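PDB 2HPG: ABC transporter, periplasmic substrate-binding protein from Thermotoga maritima, which probably binds a small-molecule solute in the periplasm and delivers it to a tripartite ATP-independent (TRAP) transporter. Local coordinates for residues K82-M96 and A298-L311. Sequence-based numbering, arbitrary orientation. Where two conformers were deposited one is given.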
loop_
_atom_site.group_PDB
_atom_site.type_symbol
_atom_site.label_atom_id
_atom_site.label_comp_id
_atom_site.label_asym_id
_atom_site.label_seq_id
_atom_site.Cartn_x
_atom_site.Cartn_y
_atom_site.Cartn_z
ATOM N N LYS A 82 3.110 -13.714 -9.907
ATOM C CA LYS A 82 1.666 -13.612 -9.672
ATOM C C LYS A 82 1.249 -13.656 -8.208
ATOM O O LYS A 82 0.461 -12.818 -7.761
ATOM C CB LYS A 82 0.906 -14.705 -10.423
ATOM C CG LYS A 82 -0.559 -14.862 -9.971
ATOM C CD LYS A 82 -1.317 -15.980 -10.697
ATOM C CE LYS A 82 -1.408 -17.232 -9.836
ATOM N NZ LYS A 82 -2.460 -18.165 -10.332
ATOM N N ASP A 83 1.767 -14.637 -7.477
ATOM C CA ASP A 83 1.266 -14.952 -6.151
ATOM C C ASP A 83 1.485 -13.882 -5.097
ATOM O O ASP A 83 0.714 -13.800 -4.136
ATOM C CB ASP A 83 1.890 -16.249 -5.633
ATOM C CG ASP A 83 1.329 -17.477 -6.295
ATOM O OD1 ASP A 83 0.419 -17.377 -7.145
ATOM O OD2 ASP A 83 1.813 -18.572 -5.940
ATOM N N ILE A 84 2.532 -13.079 -5.244
ATOM C CA ILE A 84 2.818 -12.026 -4.257
ATOM C C ILE A 84 1.679 -10.986 -4.205
ATOM O O ILE A 84 1.500 -10.293 -3.202
ATOM C CB ILE A 84 4.180 -11.343 -4.528
ATOM C CG1 ILE A 84 4.650 -10.548 -3.298
ATOM C CG2 ILE A 84 4.117 -10.449 -5.756
ATOM C CD1 ILE A 84 6.097 -10.115 -3.380
ATOM N N GLY A 85 0.929 -10.914 -5.299
ATOM C CA GLY A 85 -0.267 -10.091 -5.447
ATOM C C GLY A 85 -1.408 -10.384 -4.484
ATOM O O GLY A 85 -2.311 -9.557 -4.323
ATOM N N VAL A 86 -1.354 -11.534 -3.817
ATOM C CA VAL A 86 -2.322 -11.859 -2.776
ATOM C C VAL A 86 -2.351 -10.794 -1.651
ATOM O O VAL A 86 -3.388 -10.604 -0.993
ATOM C CB VAL A 86 -2.066 -13.293 -2.182
ATOM C CG1 VAL A 86 -0.881 -13.290 -1.278
ATOM C CG2 VAL A 86 -3.333 -13.798 -1.454
HETATM N N MSE A 87 -1.235 -10.086 -1.455
HETATM C CA MSE A 87 -1.136 -9.104 -0.364
HETATM C C MSE A 87 -1.826 -7.750 -0.642
HETATM O O MSE A 87 -1.808 -6.871 0.224
HETATM C CB MSE A 87 0.320 -8.896 0.027
HETATM C CG MSE A 87 1.037 -10.212 0.300
HETATM SE SE MSE A 87 2.743 -10.067 1.149
HETATM C CE MSE A 87 2.437 -8.529 2.298
ATOM N N ASN A 88 -2.438 -7.598 -1.812
ATOM C CA ASN A 88 -3.226 -6.390 -2.148
ATOM C C ASN A 88 -4.714 -6.702 -2.295
ATOM O O ASN A 88 -5.514 -5.854 -2.731
ATOM C CB ASN A 88 -2.699 -5.730 -3.438
ATOM C CG ASN A 88 -2.608 -4.204 -3.327
ATOM O OD1 ASN A 88 -3.608 -3.528 -3.111
ATOM N ND2 ASN A 88 -1.410 -3.679 -3.425
ATOM N N LEU A 89 -5.095 -7.917 -1.924
ATOM C CA LEU A 89 -6.477 -8.322 -2.025
ATOM C C LEU A 89 -7.266 -7.971 -0.754
ATOM O O LEU A 89 -6.703 -7.845 0.353
ATOM C CB LEU A 89 -6.576 -9.819 -2.388
ATOM C CG LEU A 89 -6.334 -10.135 -3.862
ATOM C CD1 LEU A 89 -6.505 -11.620 -4.098
ATOM C CD2 LEU A 89 -7.277 -9.377 -4.751
ATOM N N ALA A 90 -8.569 -7.775 -0.943
ATOM C CA ALA A 90 -9.465 -7.363 0.137
ATOM C C ALA A 90 -9.333 -8.291 1.321
ATOM O O ALA A 90 -9.296 -9.494 1.152
ATOM C CB ALA A 90 -10.922 -7.316 -0.346
ATOM N N TYR A 91 -9.230 -7.702 2.509
ATOM C CA TYR A 91 -9.149 -8.413 3.805
ATOM C C TYR A 91 -7.958 -9.331 4.032
ATOM O O TYR A 91 -7.930 -10.004 5.053
ATOM C CB TYR A 91 -10.463 -9.154 4.142
ATOM C CG TYR A 91 -11.589 -8.188 4.331
ATOM C CD1 TYR A 91 -12.530 -7.995 3.338
ATOM C CD2 TYR A 91 -11.673 -7.406 5.480
ATOM C CE1 TYR A 91 -13.539 -7.064 3.493
ATOM C CE2 TYR A 91 -12.702 -6.479 5.642
ATOM C CZ TYR A 91 -13.627 -6.326 4.655
ATOM O OH TYR A 91 -14.635 -5.386 4.801
ATOM N N PHE A 92 -6.963 -9.321 3.137
ATOM C CA PHE A 92 -5.742 -10.110 3.336
ATOM C C PHE A 92 -5.206 -10.075 4.778
ATOM O O PHE A 92 -4.955 -11.125 5.377
ATOM C CB PHE A 92 -4.617 -9.708 2.336
ATOM C CG PHE A 92 -3.281 -10.353 2.651
ATOM C CD1 PHE A 92 -3.017 -11.657 2.240
ATOM C CD2 PHE A 92 -2.330 -9.683 3.402
ATOM C CE1 PHE A 92 -1.806 -12.278 2.568
ATOM C CE2 PHE A 92 -1.130 -10.291 3.755
ATOM C CZ PHE A 92 -0.855 -11.592 3.317
ATOM N N ILE A 93 -4.981 -8.900 5.354
ATOM C CA ILE A 93 -4.340 -8.869 6.679
ATOM C C ILE A 93 -5.284 -9.479 7.735
ATOM O O ILE A 93 -4.828 -9.995 8.768
ATOM C CB ILE A 93 -3.850 -7.449 7.104
ATOM C CG1 ILE A 93 -2.618 -7.550 8.005
ATOM C CG2 ILE A 93 -4.931 -6.678 7.823
ATOM C CD1 ILE A 93 -1.325 -7.870 7.248
ATOM N N ASP A 94 -6.589 -9.441 7.468
ATOM C CA ASP A 94 -7.569 -10.019 8.407
ATOM C C ASP A 94 -7.590 -11.530 8.312
ATOM O O ASP A 94 -7.645 -12.213 9.325
ATOM C CB ASP A 94 -8.972 -9.469 8.179
ATOM C CG ASP A 94 -9.177 -8.129 8.841
ATOM O OD1 ASP A 94 -9.742 -8.097 9.954
ATOM O OD2 ASP A 94 -8.737 -7.118 8.273
ATOM N N PHE A 95 -7.556 -12.046 7.095
ATOM C CA PHE A 95 -7.378 -13.476 6.866
ATOM C C PHE A 95 -6.075 -13.992 7.455
ATOM O O PHE A 95 -6.004 -15.152 7.848
ATOM C CB PHE A 95 -7.443 -13.800 5.382
ATOM C CG PHE A 95 -8.772 -13.492 4.743
ATOM C CD1 PHE A 95 -9.959 -13.774 5.389
ATOM C CD2 PHE A 95 -8.830 -12.999 3.454
ATOM C CE1 PHE A 95 -11.179 -13.521 4.776
ATOM C CE2 PHE A 95 -10.031 -12.733 2.844
ATOM C CZ PHE A 95 -11.209 -12.994 3.505
HETATM N N MSE A 96 -5.046 -13.151 7.532
HETATM C CA MSE A 96 -3.795 -13.587 8.161
HETATM C C MSE A 96 -3.865 -13.500 9.691
HETATM O O MSE A 96 -2.921 -13.911 10.381
HETATM C CB MSE A 96 -2.602 -12.790 7.624
HETATM C CG MSE A 96 -2.399 -12.890 6.112
HETATM SE SE MSE A 96 -2.109 -14.716 5.441
HETATM C CE MSE A 96 -0.564 -15.200 6.556
ATOM N N ALA A 298 -15.327 -11.280 -0.361
ATOM C CA ALA A 298 -13.944 -11.057 -0.798
ATOM C C ALA A 298 -13.261 -12.312 -1.367
ATOM O O ALA A 298 -12.468 -12.213 -2.308
ATOM C CB ALA A 298 -13.106 -10.474 0.346
ATOM N N LYS A 299 -13.575 -13.480 -0.805
ATOM C CA LYS A 299 -12.989 -14.761 -1.244
ATOM C C LYS A 299 -13.094 -14.983 -2.749
ATOM O O LYS A 299 -12.204 -15.567 -3.351
ATOM C CB LYS A 299 -13.618 -15.951 -0.494
ATOM C CG LYS A 299 -13.339 -15.971 1.028
ATOM C CD LYS A 299 -11.856 -16.275 1.363
ATOM C CE LYS A 299 -11.665 -16.736 2.826
ATOM N NZ LYS A 299 -10.474 -17.642 3.013
ATOM N N GLN A 300 -14.161 -14.501 -3.371
ATOM C CA GLN A 300 -14.333 -14.661 -4.818
ATOM C C GLN A 300 -13.289 -13.897 -5.672
ATOM O O GLN A 300 -13.025 -14.269 -6.815
ATOM C CB GLN A 300 -15.751 -14.247 -5.227
ATOM C CG GLN A 300 -16.163 -14.654 -6.656
ATOM C CD GLN A 300 -16.071 -16.163 -6.902
ATOM O OE1 GLN A 300 -16.503 -16.969 -6.074
ATOM N NE2 GLN A 300 -15.496 -16.544 -8.036
ATOM N N ALA A 301 -12.722 -12.818 -5.139
ATOM C CA ALA A 301 -11.622 -12.132 -5.816
ATOM C C ALA A 301 -10.366 -13.007 -5.801
ATOM O O ALA A 301 -9.645 -13.082 -6.788
ATOM C CB ALA A 301 -11.347 -10.778 -5.158
ATOM N N TYR A 302 -10.120 -13.680 -4.686
ATOM C CA TYR A 302 -8.981 -14.583 -4.577
ATOM C C TYR A 302 -9.096 -15.699 -5.634
ATOM O O TYR A 302 -8.119 -16.023 -6.332
ATOM C CB TYR A 302 -8.874 -15.172 -3.175
ATOM C CG TYR A 302 -8.440 -14.180 -2.108
ATOM C CD1 TYR A 302 -7.182 -14.243 -1.539
ATOM C CD2 TYR A 302 -9.301 -13.177 -1.669
ATOM C CE1 TYR A 302 -6.783 -13.330 -0.556
ATOM C CE2 TYR A 302 -8.907 -12.263 -0.697
ATOM C CZ TYR A 302 -7.648 -12.338 -0.155
ATOM O OH TYR A 302 -7.272 -11.431 0.809
ATOM N N LYS A 303 -10.302 -16.238 -5.789
ATOM C CA LYS A 303 -10.562 -17.279 -6.776
ATOM C C LYS A 303 -10.495 -16.769 -8.216
ATOM O O LYS A 303 -9.906 -17.420 -9.073
ATOM C CB LYS A 303 -11.926 -17.915 -6.493
ATOM C CG LYS A 303 -11.939 -18.779 -5.213
ATOM C CD LYS A 303 -13.357 -19.205 -4.754
ATOM C CE LYS A 303 -14.344 -19.395 -5.913
ATOM N NZ LYS A 303 -13.851 -20.298 -7.001
ATOM N N ASN A 304 -11.091 -15.612 -8.495
ATOM C CA ASN A 304 -11.064 -15.063 -9.848
ATOM C C ASN A 304 -9.646 -14.779 -10.378
ATOM O O ASN A 304 -9.392 -14.866 -11.587
ATOM C CB ASN A 304 -11.922 -13.799 -9.939
ATOM C CG ASN A 304 -13.405 -14.091 -9.824
ATOM O OD1 ASN A 304 -13.803 -15.238 -9.586
ATOM N ND2 ASN A 304 -14.239 -13.049 -9.986
ATOM N N LEU A 305 -8.734 -14.447 -9.473
ATOM C CA LEU A 305 -7.371 -14.117 -9.844
ATOM C C LEU A 305 -6.413 -15.286 -9.699
ATOM O O LEU A 305 -5.310 -15.205 -10.196
ATOM C CB LEU A 305 -6.854 -12.914 -9.033
ATOM C CG LEU A 305 -7.487 -11.566 -9.402
ATOM C CD1 LEU A 305 -6.973 -10.442 -8.513
ATOM C CD2 LEU A 305 -7.235 -11.240 -10.870
ATOM N N GLY A 306 -6.818 -16.349 -9.012
ATOM C CA GLY A 306 -5.969 -17.520 -8.809
ATOM C C GLY A 306 -4.974 -17.379 -7.675
ATOM O O GLY A 306 -3.842 -17.877 -7.777
ATOM N N LEU A 307 -5.396 -16.736 -6.586
ATOM C CA LEU A 307 -4.512 -16.410 -5.459
ATOM C C LEU A 307 -4.924 -17.027 -4.126
ATOM O O LEU A 307 -4.309 -16.747 -3.097
ATOM C CB LEU A 307 -4.406 -14.886 -5.302
ATOM C CG LEU A 307 -3.868 -14.169 -6.540
ATOM C CD1 LEU A 307 -4.012 -12.660 -6.430
ATOM C CD2 LEU A 307 -2.423 -14.572 -6.768
ATOM N N GLU A 308 -5.934 -17.888 -4.133
ATOM C CA GLU A 308 -6.390 -18.533 -2.891
ATOM C C GLU A 308 -5.332 -19.515 -2.351
ATOM O O GLU A 308 -5.038 -19.531 -1.150
ATOM C CB GLU A 308 -7.756 -19.200 -3.124
ATOM C CG GLU A 308 -8.463 -19.728 -1.861
ATOM C CD GLU A 308 -8.798 -18.663 -0.798
ATOM O OE1 GLU A 308 -9.115 -17.496 -1.141
ATOM O OE2 GLU A 308 -8.769 -19.026 0.403
ATOM N N ASN A 309 -4.715 -20.291 -3.240
ATOM C CA ASN A 309 -3.588 -21.145 -2.828
ATOM C C ASN A 309 -2.482 -20.329 -2.189
ATOM O O ASN A 309 -1.925 -20.724 -1.150
ATOM C CB ASN A 309 -3.030 -21.960 -4.013
ATOM C CG ASN A 309 -3.757 -23.288 -4.211
ATOM O OD1 ASN A 309 -4.280 -23.870 -3.257
ATOM N ND2 ASN A 309 -3.780 -23.776 -5.451
ATOM N N ALA A 310 -2.181 -19.173 -2.789
ATOM C CA ALA A 310 -1.162 -18.261 -2.250
ATOM C C ALA A 310 -1.460 -17.841 -0.823
ATOM O O ALA A 310 -0.572 -17.828 0.011
ATOM C CB ALA A 310 -1.022 -17.019 -3.150
ATOM N N LEU A 311 -2.711 -17.470 -0.553
ATOM C CA LEU A 311 -3.145 -17.068 0.805
ATOM C C LEU A 311 -2.976 -18.216 1.806
ATOM O O LEU A 311 -2.367 -18.071 2.873
ATOM C CB LEU A 311 -4.617 -16.619 0.767
ATOM C CG LEU A 311 -5.306 -16.296 2.103
ATOM C CD1 LEU A 311 -4.710 -15.057 2.735
ATOM C CD2 LEU A 311 -6.802 -16.133 1.913
#
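With chi1 at -71°, CG of Tyr302 stands anti to its own carbonyl carbon, and the phenol reaches between Leu89 and Phe95; Leu89, turned about its first torsion in the same sense, lays CD1 over the centre of that ring. The evidence for a CH-pi contact is direct: CD1 of Leu89 lies 3.7 Å from the centroid of the Tyr302 ring, 11° off its normal. Beyond the ring, Tyr302 OH donates to Ala90 O at 2.8 Å, from above the carbonyl plane, and so ties the helix to the type II turn Leu89-Phe92. Phe95 directs its edge at the Tyr302 face in an offset edge-to-face pair, planes at 73°. Its own ring is sandwiched between Tyr91 CB and the bent chain of Lys299, whose NZ sits 4.5 Å from the Phe95 centroid in a cation-pi contact and also forms a salt bridge with Glu308 OE2 that includes only a weak hydrogen bond, at 3.4 Å. A phenylalanine in place of Tyr302 would probably keep the ring packing but leave Ala90 O without its hydroxyl donor. Val86 CG2 crosses to Tyr302 CE1 at 3.6 Å, while Leu307 CD1 meets Leu89 CD1 at 3.6 Å. Farther along, Lys82 NZ donates to Gly306 O at 2.9 Å. Gly306, with positive phi, is the C-prime residue of a Schellman motif: Leu307 N bonds to Tyr302 O and Gly306 N to Lys303 O. Thus helix 291-305, closed by a Schellman motif, and the chain's last helix, 308-318, pack on a 3-10 segment, turn and short helix within the DctP-family solute-binding fold.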